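Local structure of genome polyprotein (Chicken sicinivirus JSY, 6QWT) at residues A[70-74]-A[244-248]; A[308-313]-A[327-333]. The protein is represented here by its C-terminal 3Dpol domain, an RNA-dependent RNA polymerase that probably copies the viral RNA genome. All coordinates share one frame; numbering follows the deposited sequence.

Contact 1: residues A[70-74]-A[244-248]; sequences LIPAV and VVFKL
Leu70 and Leu248 meet without any ring or amide between them: the interface is built of aliphatic branches, and the ring of Phe246 lies on the far side of its helix, against Ile275, Tyr276 and Val307. Leu248 is the central residue. Its CD1 methyl is touched from three positions of the first helix, coming within 3.8 Å of Leu70 CD2 and 3.6 Å of Ile71 CD1 and also meeting the CG2 branch of Val74. Ile71 passes across Leu248 at about a right angle, and Ile71 CD1 presses to 3.5 Å from Leu248 CD2, tighter than usual for two methyls; the second torsion of Ile71, at -95°, lies off the staggered positions, to which the close pair may be related. Val74, one turn beyond Leu70 on helix 70-81, also crosses Leu248 at about a right angle, its CG2 lying 4.0 Å from Leu248 CB. At the other end Leu70 meets Val244 tip to tip, with Leu70 CD2 3.6 Å from Val244 CG1, while Leu70 CD1 rests near Val245 CG2. The axes of the two short segments approach to 10.9 Å, with 39° between their N-to-C directions, an apolar helix-helix packing that joins helix 70-81 to the helix following motif A of the polymerase palm.

Contact 2: residues A[308-313]-A[327-333]; sequences NNISLL and WRILCYG
Asn308 makes the hydrogen bond between helix and strand: its ND2 donates to Gly333 O at 2.9 Å, with an N-H...O angle of 153°. The acceptor lies close to the amide plane of Asn308, and the donor approaches in the carbonyl plane on a lone pair, which helps set the turn of the amide. A weak bond from Asn308 OD1 to Tyr234 OH gives it a second support.

The aromatic contact is at the other end of the strand. Leu313 CD2 sits over one face of the Trp327 six-membered ring, 3.5 Å from its centroid and only 8° off the normal, a CH-pi arrangement. Trp327 CG stands between the backbone N and the carbonyl carbon (chi1 57°), which lifts the indole toward the helix; its NE1 is held by Thr324 O, and Arg80 adds a cation-pi contact.

Apolar packing fills the middle. Ile329 CD1 lies against Leu313 CG at 4.0 Å and against Leu312 CB, while its CG2 meets Leu312 CD1 at 3.9 Å.

Asn309 and Cys331 add van der Waals contacts of a polar amide bonded elsewhere. Asn309 slides past Ile329 in the opposite direction, OD1 resting 3.5 Å from Ile329 CG2; its ND2 is satisfied by Gly205 O and Ser305 O and merely packs against Cys331 SG. That sulfur also lies 3.6 Å from Asn308 CB.

The pairing is that of the polymerase palm, in which the motif B helix covers the first strand of the motif C hairpin, which ends at Tyr332 and runs through Gly333 into the turn of the Tyr-Gly-Asp-Asp sequence.

Overall arrangement
Helix 298-316 connects the two contacts, whose centres are 13 Å apart. Its Ile310, on the side turned from strand 327-332, meets helix 70-81: Ile310 CD1 lies 3.5 Å from Val74 CA, and Ile310 CG2 lies 3.7 Å from Leu70 CD1. Ala73 CB lies 3.4 Å from Ile310 O. The motif B helix is therefore layered between helix 70-81 and the palm sheet. Contact 2 reaches the motif C turn, whose aspartates, with that of motif A, bind the catalytic metal ions in relatives and probably do so here, whereas contact 1 lies farther out, about 21 Å from the chain's centre against 14 Å for contact 2 (centre to centre).

Contact 1: residues A[70-74]-A[244-248]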
loop_
_atom_site.group_PDB
_atom_site.type_symbol
_atom_site.label_atom_id
_atom_site.label_comp_id
_atom_site.label_asym_id
_atom_site.label_seq_id
_atom_site.Cartn_x
_atom_site.Cartn_y
_atom_site.Cartn_z
ATOM N N LEU A 70 9.663 22.573 -0.227
ATOM C CA LEU A 70 9.674 21.248 0.390
ATOM C C LEU A 70 9.811 21.334 1.907
ATOM O O LEU A 70 9.008 20.746 2.644
ATOM C CB LEU A 70 10.796 20.394 -0.208
ATOM C CG LEU A 70 10.911 18.986 0.388
ATOM C CD1 LEU A 70 9.567 18.256 0.336
ATOM C CD2 LEU A 70 11.991 18.178 -0.318
ATOM N N ILE A 71 10.835 22.042 2.394
ATOM C CA ILE A 71 11.001 22.202 3.842
ATOM C C ILE A 71 9.786 22.861 4.484
ATOM O O ILE A 71 9.346 22.390 5.547
ATOM C CB ILE A 71 12.309 22.955 4.147
ATOM C CG1 ILE A 71 13.515 22.202 3.578
ATOM C CG2 ILE A 71 12.442 23.206 5.652
ATOM C CD1 ILE A 71 14.189 21.296 4.556
ATOM N N PRO A 72 9.212 23.939 3.931
ATOM C CA PRO A 72 7.951 24.444 4.501
ATOM C C PRO A 72 6.850 23.395 4.551
ATOM O O PRO A 72 6.080 23.363 5.519
ATOM C CB PRO A 72 7.594 25.608 3.566
ATOM C CG PRO A 72 8.904 26.082 3.061
ATOM C CD PRO A 72 9.729 24.842 2.884
ATOM N N ALA A 73 6.757 22.529 3.536
ATOM C CA ALA A 73 5.731 21.491 3.549
ATOM C C ALA A 73 5.970 20.497 4.674
ATOM O O ALA A 73 5.021 20.041 5.322
ATOM C CB ALA A 73 5.686 20.771 2.201
ATOM N N VAL A 74 7.237 20.151 4.923
ATOM C CA VAL A 74 7.567 19.266 6.037
ATOM C C VAL A 74 7.080 19.866 7.352
ATOM O O VAL A 74 6.402 19.203 8.146
ATOM C CB VAL A 74 9.080 18.983 6.072
ATOM C CG1 VAL A 74 9.450 18.235 7.344
ATOM C CG2 VAL A 74 9.510 18.203 4.837
ATOM N N VAL A 244 15.384 13.090 -0.772
ATOM C CA VAL A 244 15.377 14.238 0.127
ATOM C C VAL A 244 14.122 14.261 0.992
ATOM O O VAL A 244 14.166 14.704 2.147
ATOM C CB VAL A 244 15.550 15.537 -0.693
ATOM C CG1 VAL A 244 14.366 15.750 -1.631
ATOM C CG2 VAL A 244 15.767 16.735 0.224
ATOM N N VAL A 245 12.995 13.763 0.475
ATOM C CA VAL A 245 11.765 13.754 1.265
ATOM C C VAL A 245 11.886 12.780 2.432
ATOM O O VAL A 245 11.552 13.113 3.578
ATOM C CB VAL A 245 10.553 13.425 0.373
ATOM C CG1 VAL A 245 9.276 13.418 1.201
ATOM C CG2 VAL A 245 10.439 14.425 -0.765
ATOM N N PHE A 246 12.368 11.563 2.162
ATOM C CA PHE A 246 12.580 10.588 3.231
ATOM C C PHE A 246 13.586 11.099 4.253
ATOM O O PHE A 246 13.399 10.925 5.463
ATOM C CB PHE A 246 13.061 9.260 2.646
ATOM C CG PHE A 246 11.954 8.339 2.235
ATOM C CD1 PHE A 246 11.037 7.882 3.166
ATOM C CD2 PHE A 246 11.833 7.925 0.919
ATOM C CE1 PHE A 246 10.014 7.031 2.791
ATOM C CE2 PHE A 246 10.813 7.070 0.539
ATOM C CZ PHE A 246 9.902 6.625 1.476
ATOM N N LYS A 247 14.671 11.718 3.780
ATOM C CA LYS A 247 15.692 12.235 4.685
ATOM C C LYS A 247 15.114 13.285 5.628
ATOM O O LYS A 247 15.386 13.264 6.835
ATOM C CB LYS A 247 16.856 12.809 3.876
ATOM C CG LYS A 247 18.101 13.112 4.688
ATOM C CD LYS A 247 19.028 14.064 3.940
ATOM C CE LYS A 247 18.875 15.495 4.443
ATOM N NZ LYS A 247 19.015 16.511 3.358
ATOM N N LEU A 248 14.308 14.208 5.100
ATOM C CA LEU A 248 13.710 15.233 5.948
ATOM C C LEU A 248 12.720 14.627 6.937
ATOM O O LEU A 248 12.640 15.064 8.090
ATOM C CB LEU A 248 13.035 16.298 5.085
ATOM C CG LEU A 248 14.021 17.136 4.266
ATOM C CD1 LEU A 248 13.306 18.030 3.263
ATOM C CD2 LEU A 248 14.908 17.951 5.189
#

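Contact 2: residues A[308-313]-A[327-333]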
loop_
_atom_site.group_PDB
_atom_site.type_symbol
_atom_site.label_atom_id
_atom_site.label_comp_id
_atom_site.label_asym_id
_atom_site.label_seq_id
_atom_site.Cartn_x
_atom_site.Cartn_y
_atom_site.Cartn_z
ATOM N N ASN A 308 3.685 11.230 0.697
ATOM C CA ASN A 308 2.649 11.755 -0.183
ATOM C C ASN A 308 2.068 13.058 0.358
ATOM O O ASN A 308 1.879 14.020 -0.395
ATOM C CB ASN A 308 1.560 10.702 -0.359
ATOM C CG ASN A 308 0.863 10.803 -1.688
ATOM O OD1 ASN A 308 0.884 11.850 -2.334
ATOM N ND2 ASN A 308 0.275 9.698 -2.130
ATOM N N ASN A 309 1.776 13.106 1.661
ATOM C CA ASN A 309 1.257 14.331 2.263
ATOM C C ASN A 309 2.232 15.486 2.069
ATOM O O ASN A 309 1.840 16.580 1.646
ATOM C CB ASN A 309 0.978 14.113 3.752
ATOM C CG ASN A 309 -0.437 13.622 4.024
ATOM O OD1 ASN A 309 -1.288 14.370 4.517
ATOM N ND2 ASN A 309 -0.691 12.354 3.718
ATOM N N ILE A 310 3.517 15.250 2.366
ATOM C CA ILE A 310 4.529 16.299 2.247
ATOM C C ILE A 310 4.625 16.788 0.807
ATOM O O ILE A 310 4.673 17.997 0.542
ATOM C CB ILE A 310 5.893 15.787 2.750
ATOM C CG1 ILE A 310 5.785 15.258 4.182
ATOM C CG2 ILE A 310 6.950 16.873 2.636
ATOM C CD1 ILE A 310 6.017 16.269 5.237
ATOM N N SER A 311 4.664 15.854 -0.144
ATOM C CA SER A 311 4.827 16.225 -1.546
ATOM C C SER A 311 3.651 17.060 -2.036
ATOM O O SER A 311 3.839 18.101 -2.676
ATOM C CB SER A 311 4.999 14.966 -2.395
ATOM O OG SER A 311 6.079 14.189 -1.911
ATOM N N LEU A 312 2.423 16.622 -1.735
ATOM C CA LEU A 312 1.241 17.383 -2.134
ATOM C C LEU A 312 1.244 18.778 -1.522
ATOM O O LEU A 312 0.970 19.767 -2.212
ATOM C CB LEU A 312 -0.028 16.634 -1.730
ATOM C CG LEU A 312 -0.340 15.340 -2.478
ATOM C CD1 LEU A 312 -1.291 14.472 -1.661
ATOM C CD2 LEU A 312 -0.918 15.638 -3.857
ATOM N N LEU A 313 1.551 18.874 -0.227
ATOM C CA LEU A 313 1.598 20.175 0.431
ATOM C C LEU A 313 2.650 21.079 -0.206
ATOM O O LEU A 313 2.436 22.288 -0.340
ATOM C CB LEU A 313 1.868 19.994 1.925
ATOM C CG LEU A 313 0.709 19.423 2.752
ATOM C CD1 LEU A 313 1.199 18.843 4.070
ATOM C CD2 LEU A 313 -0.353 20.476 3.008
ATOM N N TRP A 327 -7.606 22.807 4.388
ATOM C CA TRP A 327 -7.264 21.715 3.492
ATOM C C TRP A 327 -7.318 20.403 4.262
ATOM O O TRP A 327 -7.171 20.380 5.488
ATOM C CB TRP A 327 -5.874 21.917 2.872
ATOM C CG TRP A 327 -4.782 22.071 3.888
ATOM C CD1 TRP A 327 -4.331 23.237 4.436
ATOM C CD2 TRP A 327 -4.010 21.023 4.487
ATOM N NE1 TRP A 327 -3.323 22.981 5.337
ATOM C CE2 TRP A 327 -3.107 21.628 5.385
ATOM C CE3 TRP A 327 -3.993 19.632 4.348
ATOM C CZ2 TRP A 327 -2.199 20.889 6.141
ATOM C CZ3 TRP A 327 -3.088 18.900 5.101
ATOM C CH2 TRP A 327 -2.206 19.530 5.985
ATOM N N ARG A 328 -7.532 19.313 3.529
ATOM C CA ARG A 328 -7.481 17.976 4.103
ATOM C C ARG A 328 -6.953 17.008 3.056
ATOM O O ARG A 328 -7.361 17.059 1.894
ATOM C CB ARG A 328 -8.854 17.514 4.604
ATOM C CG ARG A 328 -8.910 16.030 4.962
ATOM C CD ARG A 328 -10.226 15.664 5.619
ATOM N NE ARG A 328 -10.405 16.333 6.904
ATOM C CZ ARG A 328 -9.862 15.916 8.044
ATOM N NH1 ARG A 328 -9.102 14.829 8.059
ATOM N NH2 ARG A 328 -10.076 16.586 9.167
ATOM N N ILE A 329 -6.046 16.129 3.477
ATOM C CA ILE A 329 -5.463 15.112 2.611
ATOM C C ILE A 329 -5.707 13.747 3.240
ATOM O O ILE A 329 -5.671 13.604 4.467
ATOM C CB ILE A 329 -3.955 15.365 2.384
ATOM C CG1 ILE A 329 -3.744 16.656 1.585
ATOM C CG2 ILE A 329 -3.306 14.192 1.660
ATOM C CD1 ILE A 329 -2.284 17.077 1.451
ATOM N N LEU A 330 -5.994 12.751 2.402
ATOM C CA LEU A 330 -6.121 11.368 2.850
ATOM C C LEU A 330 -5.411 10.475 1.845
ATOM O O LEU A 330 -5.766 10.463 0.663
ATOM C CB LEU A 330 -7.587 10.954 3.000
ATOM C CG LEU A 330 -7.837 9.598 3.669
ATOM C CD1 LEU A 330 -7.430 9.624 5.137
ATOM C CD2 LEU A 330 -9.298 9.217 3.527
ATOM N N CYS A 331 -4.417 9.730 2.319
ATOM C CA CYS A 331 -3.513 8.978 1.466
ATOM C C CYS A 331 -3.459 7.522 1.904
ATOM O O CYS A 331 -3.508 7.211 3.098
ATOM C CB CYS A 331 -2.096 9.580 1.504
ATOM S SG CYS A 331 -1.913 11.163 0.657
ATOM N N TYR A 332 -3.356 6.633 0.916
ATOM C CA TYR A 332 -2.979 5.235 1.139
ATOM C C TYR A 332 -2.028 4.865 0.005
ATOM O O TYR A 332 -2.468 4.616 -1.120
ATOM C CB TYR A 332 -4.188 4.304 1.179
ATOM C CG TYR A 332 -3.924 2.981 1.892
ATOM C CD1 TYR A 332 -4.800 2.502 2.864
ATOM C CD2 TYR A 332 -2.801 2.216 1.596
ATOM C CE1 TYR A 332 -4.560 1.300 3.517
ATOM C CE2 TYR A 332 -2.552 1.018 2.244
ATOM C CZ TYR A 332 -3.434 0.566 3.203
ATOM O OH TYR A 332 -3.188 -0.625 3.845
ATOM N N GLY A 333 -0.734 4.820 0.305
ATOM C CA GLY A 333 0.249 4.579 -0.741
ATOM C C GLY A 333 0.285 5.743 -1.713
ATOM O O GLY A 333 0.463 6.902 -1.326
#